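Local coordinates for putative transcription regulator (Lactobacillus plantarum WCFS1, PDB 3COL), which probably binds DNA through an N-terminal helix-turn-helix domain of the TetR family and regulates transcription as a dimer, at residues K145-V159 and D184-D196. Residues are numbered along the deposited sequence; the frame is centred on the assembly and turned at random. Where two conformers were deposited one is given.
Sequences KVIKQLPVSLHMGVV and DIFQMIWDAMKQD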
loop_
_atom_site.group_PDB
_atom_site.type_symbol
_atom_site.label_atom_id
_atom_site.label_comp_id
_atom_site.label_asym_id
_atom_site.label_seq_id
_atom_site.Cartn_x
_atom_site.Cartn_y
_atom_site.Cartn_z
ATOM N N LYS A 145 19.104 16.860 9.398
ATOM C CA LYS A 145 19.113 15.713 10.285
ATOM C C LYS A 145 17.910 15.669 11.248
ATOM O O LYS A 145 18.005 15.153 12.360
ATOM C CB LYS A 145 20.473 15.560 10.990
ATOM C CG LYS A 145 21.623 15.238 10.002
ATOM C CD LYS A 145 22.752 14.414 10.667
ATOM C CE LYS A 145 23.873 14.030 9.681
ATOM N NZ LYS A 145 25.239 13.973 10.374
ATOM N N VAL A 146 16.785 16.196 10.775
ATOM C CA VAL A 146 15.526 16.154 11.504
ATOM C C VAL A 146 14.821 14.817 11.284
ATOM O O VAL A 146 14.256 14.234 12.223
ATOM C CB VAL A 146 14.645 17.336 11.086
ATOM C CG1 VAL A 146 13.231 17.168 11.556
ATOM C CG2 VAL A 146 15.249 18.655 11.670
ATOM N N ILE A 147 14.823 14.325 10.051
ATOM C CA ILE A 147 14.290 12.981 9.798
ATOM C C ILE A 147 15.417 12.087 9.254
ATOM O O ILE A 147 16.491 12.598 8.860
ATOM C CB ILE A 147 13.050 13.017 8.867
ATOM C CG1 ILE A 147 13.471 13.434 7.447
ATOM C CG2 ILE A 147 11.930 13.872 9.508
ATOM C CD1 ILE A 147 12.320 13.576 6.406
ATOM N N LYS A 148 15.193 10.778 9.276
ATOM C CA LYS A 148 16.199 9.781 8.916
ATOM C C LYS A 148 16.827 9.942 7.527
ATOM O O LYS A 148 16.156 10.342 6.568
ATOM C CB LYS A 148 15.593 8.379 9.033
ATOM C CG LYS A 148 15.233 7.992 10.492
ATOM C CD LYS A 148 14.758 6.533 10.589
ATOM C CE LYS A 148 14.610 6.051 12.032
ATOM N NZ LYS A 148 13.402 6.740 12.653
ATOM N N GLN A 149 18.116 9.615 7.412
ATOM C CA GLN A 149 18.790 9.639 6.099
ATOM C C GLN A 149 18.320 8.452 5.282
ATOM O O GLN A 149 19.065 7.504 5.063
ATOM C CB GLN A 149 20.336 9.586 6.245
ATOM C CG GLN A 149 20.907 10.676 7.122
ATOM C CD GLN A 149 20.644 12.058 6.562
ATOM O OE1 GLN A 149 20.144 12.935 7.274
ATOM N NE2 GLN A 149 20.942 12.250 5.261
ATOM N N LEU A 150 17.050 8.463 4.884
ATOM C CA LEU A 150 16.489 7.408 4.091
ATOM C C LEU A 150 15.791 8.063 2.914
ATOM O O LEU A 150 15.490 9.263 2.957
ATOM C CB LEU A 150 15.461 6.604 4.915
ATOM C CG LEU A 150 16.020 5.669 6.013
ATOM C CD1 LEU A 150 14.894 5.118 6.868
ATOM C CD2 LEU A 150 16.856 4.534 5.396
ATOM N N PRO A 151 15.494 7.267 1.875
ATOM C CA PRO A 151 14.885 7.837 0.688
ATOM C C PRO A 151 13.563 8.511 0.981
ATOM O O PRO A 151 12.775 8.086 1.856
ATOM C CB PRO A 151 14.675 6.636 -0.248
ATOM C CG PRO A 151 15.571 5.563 0.275
ATOM C CD PRO A 151 15.709 5.803 1.746
ATOM N N VAL A 152 13.330 9.579 0.228
ATOM C CA VAL A 152 12.079 10.300 0.332
ATOM C C VAL A 152 10.899 9.347 0.155
ATOM O O VAL A 152 9.887 9.524 0.787
ATOM C CB VAL A 152 12.034 11.430 -0.688
ATOM C CG1 VAL A 152 10.629 12.025 -0.737
ATOM C CG2 VAL A 152 13.068 12.467 -0.312
ATOM N N SER A 153 11.044 8.333 -0.693
ATOM C CA SER A 153 9.928 7.413 -0.988
ATOM C C SER A 153 9.579 6.571 0.241
ATOM O O SER A 153 8.423 6.147 0.392
ATOM C CB SER A 153 10.271 6.483 -2.183
ATOM O OG SER A 153 11.462 5.754 -1.915
ATOM N N LEU A 154 10.571 6.322 1.111
ATOM C CA LEU A 154 10.314 5.572 2.348
ATOM C C LEU A 154 9.544 6.375 3.401
ATOM O O LEU A 154 8.656 5.847 4.071
ATOM C CB LEU A 154 11.598 5.023 2.981
ATOM C CG LEU A 154 12.404 3.883 2.343
ATOM C CD1 LEU A 154 13.035 2.937 3.403
ATOM C CD2 LEU A 154 11.627 3.116 1.423
ATOM N N HIS A 155 9.908 7.643 3.543
ATOM C CA HIS A 155 9.170 8.614 4.342
ATOM C C HIS A 155 7.732 8.835 3.854
ATOM O O HIS A 155 6.783 8.755 4.653
ATOM C CB HIS A 155 9.931 9.933 4.370
ATOM C CG HIS A 155 11.145 9.897 5.251
ATOM N ND1 HIS A 155 12.441 9.957 4.760
ATOM C CD2 HIS A 155 11.257 9.794 6.590
ATOM C CE1 HIS A 155 13.297 9.894 5.771
ATOM N NE2 HIS A 155 12.596 9.802 6.890
HETATM N N MSE A 156 7.590 9.122 2.553
HETATM C CA MSE A 156 6.277 9.183 1.879
HETATM C C MSE A 156 5.465 7.914 2.118
HETATM O O MSE A 156 4.287 7.963 2.456
HETATM C CB MSE A 156 6.469 9.368 0.369
HETATM C CG MSE A 156 6.911 10.771 -0.030
HETATM SE SE MSE A 156 5.592 12.076 0.570
HETATM C CE MSE A 156 4.168 11.722 -0.735
ATOM N N GLY A 157 6.126 6.780 1.937
ATOM C CA GLY A 157 5.516 5.439 2.059
ATOM C C GLY A 157 4.919 5.170 3.430
ATOM O O GLY A 157 3.782 4.682 3.528
ATOM N N VAL A 158 5.657 5.486 4.494
ATOM C CA VAL A 158 5.153 5.289 5.847
ATOM C C VAL A 158 3.928 6.179 6.168
ATOM O O VAL A 158 2.965 5.708 6.801
ATOM C CB VAL A 158 6.277 5.395 6.945
ATOM C CG1 VAL A 158 6.844 6.825 7.073
ATOM C CG2 VAL A 158 5.706 4.990 8.287
ATOM N N VAL A 159 3.971 7.443 5.725
ATOM C CA VAL A 159 2.860 8.363 5.829
ATOM C C VAL A 159 1.630 7.802 5.127
ATOM O O VAL A 159 0.548 7.685 5.715
ATOM C CB VAL A 159 3.226 9.739 5.211
ATOM C CG1 VAL A 159 1.952 10.710 5.139
ATOM C CG2 VAL A 159 4.308 10.381 6.017
ATOM N N ASP A 184 -2.472 9.580 18.137
ATOM C CA ASP A 184 -2.093 8.152 18.262
ATOM C C ASP A 184 -1.403 7.616 16.979
ATOM O O ASP A 184 -0.382 6.919 17.053
ATOM C CB ASP A 184 -3.307 7.263 18.547
ATOM C CG ASP A 184 -3.981 7.587 19.868
ATOM O OD1 ASP A 184 -3.280 7.978 20.832
ATOM O OD2 ASP A 184 -5.221 7.444 19.922
ATOM N N ILE A 185 -2.001 7.905 15.824
ATOM C CA ILE A 185 -1.494 7.412 14.549
ATOM C C ILE A 185 -0.204 8.139 14.159
ATOM O O ILE A 185 0.761 7.517 13.673
ATOM C CB ILE A 185 -2.566 7.593 13.447
ATOM C CG1 ILE A 185 -3.908 6.941 13.839
ATOM C CG2 ILE A 185 -2.034 7.119 12.070
ATOM C CD1 ILE A 185 -3.802 5.425 14.229
ATOM N N PHE A 186 -0.175 9.461 14.370
ATOM C CA PHE A 186 1.013 10.275 14.068
ATOM C C PHE A 186 2.189 9.859 14.939
ATOM O O PHE A 186 3.323 10.004 14.527
ATOM C CB PHE A 186 0.748 11.780 14.278
ATOM C CG PHE A 186 1.901 12.671 13.808
ATOM C CD1 PHE A 186 2.336 12.631 12.475
ATOM C CD2 PHE A 186 2.535 13.530 14.678
ATOM C CE1 PHE A 186 3.395 13.426 12.044
ATOM C CE2 PHE A 186 3.580 14.344 14.252
ATOM C CZ PHE A 186 4.015 14.291 12.946
ATOM N N GLN A 187 1.944 9.334 16.142
ATOM C CA GLN A 187 3.088 8.864 16.946
ATOM C C GLN A 187 3.885 7.745 16.194
ATOM O O GLN A 187 5.130 7.767 16.126
ATOM C CB GLN A 187 2.642 8.412 18.328
ATOM C CG GLN A 187 3.809 8.208 19.311
ATOM C CD GLN A 187 3.357 7.473 20.565
ATOM O OE1 GLN A 187 2.670 6.430 20.492
ATOM N NE2 GLN A 187 3.692 8.026 21.714
HETATM N N MSE A 188 3.176 6.792 15.605
HETATM C CA MSE A 188 3.848 5.748 14.800
HETATM C C MSE A 188 4.588 6.349 13.565
HETATM O O MSE A 188 5.757 6.055 13.323
HETATM C CB MSE A 188 2.866 4.664 14.364
HETATM C CG MSE A 188 3.405 3.874 13.135
HETATM SE SE MSE A 188 2.256 2.367 12.702
HETATM C CE MSE A 188 2.847 1.034 13.982
ATOM N N ILE A 189 3.903 7.206 12.807
ATOM C CA ILE A 189 4.463 7.798 11.578
ATOM C C ILE A 189 5.666 8.687 11.860
ATOM O O ILE A 189 6.675 8.596 11.176
ATOM C CB ILE A 189 3.384 8.591 10.815
ATOM C CG1 ILE A 189 2.278 7.643 10.295
ATOM C CG2 ILE A 189 4.010 9.473 9.711
ATOM C CD1 ILE A 189 1.039 8.391 9.819
ATOM N N TRP A 190 5.546 9.543 12.879
ATOM C CA TRP A 190 6.629 10.465 13.245
ATOM C C TRP A 190 7.841 9.743 13.828
ATOM O O TRP A 190 8.975 10.078 13.492
ATOM C CB TRP A 190 6.132 11.595 14.212
ATOM C CG TRP A 190 7.220 12.632 14.586
ATOM C CD1 TRP A 190 7.651 12.954 15.854
ATOM C CD2 TRP A 190 8.009 13.451 13.684
ATOM N NE1 TRP A 190 8.631 13.908 15.790
ATOM C CE2 TRP A 190 8.886 14.221 14.481
ATOM C CE3 TRP A 190 8.077 13.578 12.276
ATOM C CZ2 TRP A 190 9.798 15.137 13.925
ATOM C CZ3 TRP A 190 8.983 14.469 11.724
ATOM C CH2 TRP A 190 9.841 15.241 12.541
ATOM N N ASP A 191 7.620 8.788 14.734
ATOM C CA ASP A 191 8.724 7.887 15.181
ATOM C C ASP A 191 9.455 7.212 13.999
ATOM O O ASP A 191 10.702 7.136 13.977
ATOM C CB ASP A 191 8.224 6.798 16.148
ATOM C CG ASP A 191 7.835 7.361 17.506
ATOM O OD1 ASP A 191 8.084 8.557 17.723
ATOM O OD2 ASP A 191 7.280 6.617 18.351
ATOM N N ALA A 192 8.671 6.682 13.057
ATOM C CA ALA A 192 9.234 6.018 11.841
ATOM C C ALA A 192 10.164 6.989 11.122
ATOM O O ALA A 192 11.276 6.642 10.815
ATOM C CB ALA A 192 8.143 5.618 10.913
HETATM N N MSE A 193 9.700 8.216 10.894
HETATM C CA MSE A 193 10.461 9.231 10.141
HETATM C C MSE A 193 11.642 9.888 10.881
HETATM O O MSE A 193 12.666 10.175 10.277
HETATM C CB MSE A 193 9.522 10.375 9.690
HETATM C CG MSE A 193 8.334 9.950 8.790
HETATM SE SE MSE A 193 7.157 11.437 8.450
HETATM C CE MSE A 193 8.174 12.422 7.096
ATOM N N LYS A 194 11.469 10.207 12.152
ATOM C CA LYS A 194 12.373 11.146 12.810
ATOM C C LYS A 194 13.756 10.580 13.070
ATOM O O LYS A 194 13.927 9.381 13.250
ATOM C CB LYS A 194 11.757 11.762 14.074
ATOM C CG LYS A 194 11.803 10.892 15.307
ATOM C CD LYS A 194 11.320 11.679 16.526
ATOM C CE LYS A 194 10.728 10.748 17.570
ATOM N NZ LYS A 194 11.843 9.968 18.140
ATOM N N GLN A 195 14.747 11.470 13.059
ATOM C CA GLN A 195 16.141 11.077 13.145
ATOM C C GLN A 195 16.465 10.561 14.568
ATOM O O GLN A 195 16.179 11.231 15.548
ATOM C CB GLN A 195 17.007 12.251 12.720
ATOM C CG GLN A 195 18.473 12.180 13.150
ATOM C CD GLN A 195 19.241 11.113 12.389
ATOM O OE1 GLN A 195 19.243 11.085 11.150
ATOM N NE2 GLN A 195 19.921 10.240 13.133
ATOM N N ASP A 196 17.065 9.363 14.624
ATOM C CA ASP A 196 17.166 8.444 15.795
ATOM C C ASP A 196 15.991 7.431 15.912
ATOM O O ASP A 196 14.906 7.818 16.360
ATOM C CB ASP A 196 17.322 9.206 17.080
ATOM C CG ASP A 196 18.688 9.852 17.216
ATOM O OD1 ASP A 196 19.076 10.103 18.370
ATOM O OD2 ASP A 196 19.356 10.104 16.186
ATOM O OXT ASP A 196 16.084 6.223 15.592
HETATM O O HOH W 1 19.589 8.572 9.615
#
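V146 meets the C-terminal tail through its O, which accepts Q195 N at 2.9 Å, and helix 182-193 through CG1, at the edge of the W190 ring. At I147, CG2 packs against W190 CZ3 (3.7 Å), and CD1 sits over the centre of one face of the H155 imidazole. K148 N then bonds M193 O at 2.8 Å, in line with the carbonyl; these two backbone bonds bridge I147 and K194, an isolated beta bridge. Bent at its last torsion (chi4 71°), the K148 side chain brings NZ to 2.8 Å from both A192 O, in the last turn of helix 182-193, and K194 O, just past its end; its salt bridge goes to D191 of the second subunit. With an alanine in place of K148, the two carbonyls and that carboxylate would probably lose their cation. Water links Q149 N to Q195 OE1. On helix 152-171, H155 NE2 adds a weak bond to M193 O (3.4 Å), V158 CG2 packs on A192 CB (3.6 Å), and V159 CG2 touches I189 CG2 and the selenium of M193. Helix segments 152-159 and 184-193 run nearly antiparallel (170°). Apolar packing thus joins these C-terminal helices, which probably help form the dimer, as in other TetR-family regulators, while one buried lysine ties the helix terminus to the subunit interface.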